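Local coordinates for aminofutalosine deaminase (PDB 7LKJ), which is a metal-dependent amidohydrolase, named as an aminofutalosine deaminase, that probably also converts adenosine to inosine, at residues T220-S225 against D261-F266. Sequence-based numbering, arbitrary orientation.
Sequences THFLES and DYIDMF. With FE (Fe (III) ion), chain E.
The CA atoms of Phe222 and Ile263 are 8.9 Å apart, among the nearest between the segments, where strand 218-222 faces helix 259-263 and the residues after it. At this spacing side chains make the contact. Tyr262 points toward the strand, and Thr220 points back to meet it. The Tyr262 hydroxyl donates a hydrogen bond from OH to OG1 of Thr220, at 2.5 Å. OG1 lies in the plane of the tyrosine ring, at its edge. It reaches this place because it stands anti to the backbone N of Thr220 (chi1 -161°). OG1 is also hydrogen-bonded to the carbonyl O of Val193, on the neighbouring strand 187-193.

The Phe222 and Tyr262 side chains run past each other in opposite directions. Their rings are nearly parallel, with planes at 3°, but they meet rim to rim and neither lies over the other. CD1 of Phe222 is 3.5 Å from CD2 of Tyr262. Farther out, CZ of Phe222 touches CD1 of Ile263 at 3.6 Å, and these two side chains cross at about a right angle. One face of the Phe222 ring has Leu223 CG over its centre. One face of the Tyr262 ring is met near its rim by CE2 of Phe266. The Phe266 CZ in turn lies 4.2 Å from CG2 of Thr220.

His221 points away from the helix and binds the iron through NE2 at 2.3 Å. NE2 of His79 also binds it; His81 and Asp328 are further iron-binding residues of this amidohydrolase TIM barrel. The strand thus carries the metal ligand on its inner side, while Thr220 and Phe222 pack outward. OG1 accepts from Tyr262 OH and must itself donate to the Val193 carbonyl. Two bonds therefore hold the threonine hydroxyl, which links the tyrosine to two barrel strands one residue from the iron ligand His221.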
ATOM      1  N   THR A 220     -19.396 -15.666   5.788  1.00 40.01           N
ATOM      2  CA  THR A 220     -18.947 -16.688   4.857  1.00 41.21           C
ATOM      3  C   THR A 220     -18.072 -16.044   3.792  1.00 41.23           C
ATOM      4  O   THR A 220     -18.248 -14.872   3.445  1.00 41.55           O
ATOM      5  CB  THR A 220     -20.134 -17.430   4.218  1.00 41.52           C
ATOM      6  OG1 THR A 220     -19.686 -18.679   3.677  1.00 43.13           O
ATOM      7  CG2 THR A 220     -20.783 -16.600   3.116  1.00 40.36           C
ATOM      8  N   HIS A 221     -17.109 -16.819   3.303  1.00 40.37           N
ATOM      9  CA  HIS A 221     -16.272 -16.412   2.184  1.00 40.12           C
ATOM     10  C   HIS A 221     -16.962 -16.848   0.898  1.00 38.72           C
ATOM     11  O   HIS A 221     -17.264 -18.035   0.725  1.00 40.93           O
ATOM     12  CB  HIS A 221     -14.877 -17.030   2.285  1.00 41.71           C
ATOM     13  CG  HIS A 221     -14.213 -16.824   3.612  1.00 43.73           C
ATOM     14  ND1 HIS A 221     -14.650 -17.434   4.768  1.00 44.62           N
ATOM     15  CD2 HIS A 221     -13.132 -16.088   3.963  1.00 44.55           C
ATOM     16  CE1 HIS A 221     -13.874 -17.076   5.775  1.00 44.67           C
ATOM     17  NE2 HIS A 221     -12.943 -16.261   5.312  1.00 44.41           N
ATOM     18  N   PHE A 222     -17.214 -15.900   0.001  1.00 34.87           N
ATOM     19  CA  PHE A 222     -17.982 -16.169  -1.206  1.00 33.82           C
ATOM     20  C   PHE A 222     -17.227 -15.686  -2.434  1.00 36.10           C
ATOM     21  O   PHE A 222     -16.733 -14.554  -2.455  1.00 36.56           O
ATOM     22  CB  PHE A 222     -19.356 -15.497  -1.133  1.00 29.54           C
ATOM     23  CG  PHE A 222     -20.254 -15.824  -2.290  1.00 27.86           C
ATOM     24  CD1 PHE A 222     -20.676 -17.124  -2.508  1.00 26.49           C
ATOM     25  CD2 PHE A 222     -20.682 -14.831  -3.156  1.00 29.44           C
ATOM     26  CE1 PHE A 222     -21.505 -17.430  -3.570  1.00 26.46           C
ATOM     27  CE2 PHE A 222     -21.511 -15.129  -4.219  1.00 29.61           C
ATOM     28  CZ  PHE A 222     -21.923 -16.431  -4.427  1.00 29.52           C
ATOM     29  N   LEU A 223     -17.174 -16.546  -3.456  1.00 36.59           N
ATOM     30  CA  LEU A 223     -16.488 -16.325  -4.729  1.00 35.04           C
ATOM     31  C   LEU A 223     -15.276 -15.407  -4.620  1.00 33.37           C
ATOM     32  O   LEU A 223     -15.262 -14.312  -5.191  1.00 31.39           O
ATOM     33  CB  LEU A 223     -17.479 -15.777  -5.758  1.00 32.32           C
ATOM     34  CG  LEU A 223     -18.643 -16.724  -6.060  1.00 30.31           C
ATOM     35  CD1 LEU A 223     -19.574 -16.134  -7.105  1.00 29.42           C
ATOM     36  CD2 LEU A 223     -18.126 -18.089  -6.502  1.00 30.01           C
ATOM     37  N   GLU A 224     -14.253 -15.854  -3.892  1.00 34.89           N
ATOM     38  CA  GLU A 224     -13.043 -15.069  -3.695  1.00 37.31           C
ATOM     39  C   GLU A 224     -12.023 -15.259  -4.814  1.00 37.18           C
ATOM     40  O   GLU A 224     -11.126 -14.422  -4.970  1.00 35.11           O
ATOM     41  CB  GLU A 224     -12.417 -15.432  -2.341  1.00 40.26           C
ATOM     42  CG  GLU A 224     -11.124 -14.710  -1.989  1.00 44.46           C
ATOM     43  CD  GLU A 224     -10.462 -15.278  -0.750  1.00 46.84           C
ATOM     44  OE1 GLU A 224      -9.555 -14.619  -0.200  1.00 47.22           O
ATOM     45  OE2 GLU A 224     -10.854 -16.384  -0.323  1.00 48.94           O
ATOM     46  N   SER A 225     -12.166 -16.305  -5.626  1.00 37.76           N
ATOM     47  CA  SER A 225     -11.168 -16.660  -6.621  1.00 37.44           C
ATOM     48  C   SER A 225     -11.838 -16.976  -7.951  1.00 38.97           C
ATOM     49  O   SER A 225     -13.044 -17.229  -8.022  1.00 42.57           O
ATOM     50  CB  SER A 225     -10.323 -17.855  -6.166  1.00 37.59           C
ATOM     51  OG  SER A 225     -11.101 -18.772  -5.418  1.00 39.29           O
ATOM     52  N   ASP A 261     -27.541 -21.366  -5.721  1.00 48.17           N
ATOM     53  CA  ASP A 261     -27.844 -22.439  -4.780  1.00 49.58           C
ATOM     54  C   ASP A 261     -27.113 -22.245  -3.458  1.00 52.45           C
ATOM     55  O   ASP A 261     -27.640 -22.609  -2.401  1.00 58.97           O
ATOM     56  CB  ASP A 261     -27.486 -23.793  -5.392  1.00 45.96           C
ATOM     57  CG  ASP A 261     -27.954 -24.957  -4.542  1.00 41.45           C
ATOM     58  OD1 ASP A 261     -28.980 -24.811  -3.846  1.00 38.37           O
ATOM     59  OD2 ASP A 261     -27.294 -26.018  -4.571  1.00 40.47           O
ATOM     60  N   TYR A 262     -25.907 -21.676  -3.493  1.00 46.27           N
ATOM     61  CA  TYR A 262     -25.199 -21.373  -2.256  1.00 48.32           C
ATOM     62  C   TYR A 262     -25.794 -20.149  -1.573  1.00 43.27           C
ATOM     63  O   TYR A 262     -25.857 -20.090  -0.341  1.00 48.77           O
ATOM     64  CB  TYR A 262     -23.710 -21.161  -2.535  1.00 38.65           C
ATOM     65  CG  TYR A 262     -22.869 -20.972  -1.290  1.00 31.75           C
ATOM     66  CD1 TYR A 262     -22.516 -22.054  -0.495  1.00 28.09           C
ATOM     67  CD2 TYR A 262     -22.431 -19.710  -0.908  1.00 26.93           C
ATOM     68  CE1 TYR A 262     -21.748 -21.887   0.644  1.00 27.20           C
ATOM     69  CE2 TYR A 262     -21.662 -19.532   0.230  1.00 26.98           C
ATOM     70  CZ  TYR A 262     -21.324 -20.625   1.002  1.00 27.11           C
ATOM     71  OH  TYR A 262     -20.559 -20.457   2.135  1.00 27.16           O
ATOM     72  N   ILE A 263     -26.234 -19.167  -2.361  1.00 42.71           N
ATOM     73  CA  ILE A 263     -26.732 -17.916  -1.797  1.00 41.05           C
ATOM     74  C   ILE A 263     -28.081 -18.132  -1.120  1.00 34.82           C
ATOM     75  O   ILE A 263     -28.304 -17.682   0.010  1.00 31.49           O
ATOM     76  CB  ILE A 263     -26.822 -16.839  -2.893  1.00 41.00           C
ATOM     77  CG1 ILE A 263     -25.439 -16.548  -3.479  1.00 40.61           C
ATOM     78  CG2 ILE A 263     -27.453 -15.567  -2.343  1.00 39.04           C
ATOM     79  CD1 ILE A 263     -25.480 -15.812  -4.801  1.00 39.91           C
ATOM     80  N   ASP A 264     -28.999 -18.825  -1.801  1.00 33.25           N
ATOM     81  CA  ASP A 264     -30.356 -19.009  -1.293  1.00 30.84           C
ATOM     82  C   ASP A 264     -30.412 -19.749   0.039  1.00 30.63           C
ATOM     83  O   ASP A 264     -31.462 -19.730   0.690  1.00 34.71           O
ATOM     84  CB  ASP A 264     -31.206 -19.751  -2.327  1.00 31.19           C
ATOM     85  CG  ASP A 264     -31.333 -18.989  -3.630  1.00 35.40           C
ATOM     86  OD1 ASP A 264     -30.829 -17.848  -3.702  1.00 36.68           O
ATOM     87  OD2 ASP A 264     -31.935 -19.530  -4.580  1.00 36.94           O
ATOM     88  N   MET A 265     -29.323 -20.395   0.459  1.00 29.70           N
ATOM     89  CA  MET A 265     -29.297 -20.990   1.790  1.00 28.32           C
ATOM     90  C   MET A 265     -29.280 -19.923   2.876  1.00 33.24           C
ATOM     91  O   MET A 265     -29.740 -20.171   3.996  1.00 37.20           O
ATOM     92  CB  MET A 265     -28.088 -21.913   1.932  1.00 28.90           C
ATOM     93  CG  MET A 265     -28.146 -23.149   1.055  1.00 31.37           C
ATOM     94  SD  MET A 265     -26.676 -24.179   1.222  1.00 35.74           S
ATOM     95  CE  MET A 265     -25.419 -22.938   1.514  1.00 35.49           C
ATOM     96  N   PHE A 266     -28.767 -18.733   2.564  1.00 36.12           N
ATOM     97  CA  PHE A 266     -28.679 -17.629   3.510  1.00 35.95           C
ATOM     98  C   PHE A 266     -29.840 -16.653   3.360  1.00 38.07           C
ATOM     99  O   PHE A 266     -29.714 -15.482   3.734  1.00 40.41           O
ATOM    100  CB  PHE A 266     -27.345 -16.895   3.348  1.00 30.87           C
ATOM    101  CG  PHE A 266     -26.138 -17.788   3.463  1.00 27.53           C
ATOM    102  CD1 PHE A 266     -25.487 -17.945   4.676  1.00 27.61           C
ATOM    103  CD2 PHE A 266     -25.647 -18.458   2.354  1.00 27.42           C
ATOM    104  CE1 PHE A 266     -24.375 -18.763   4.782  1.00 27.59           C
ATOM    105  CE2 PHE A 266     -24.538 -19.278   2.454  1.00 27.40           C
ATOM    106  CZ  PHE A 266     -23.901 -19.429   3.669  1.00 27.49           C
TER
HETATM  107 FE    FE E 501     -11.205 -14.724   5.495  1.00 61.88          FE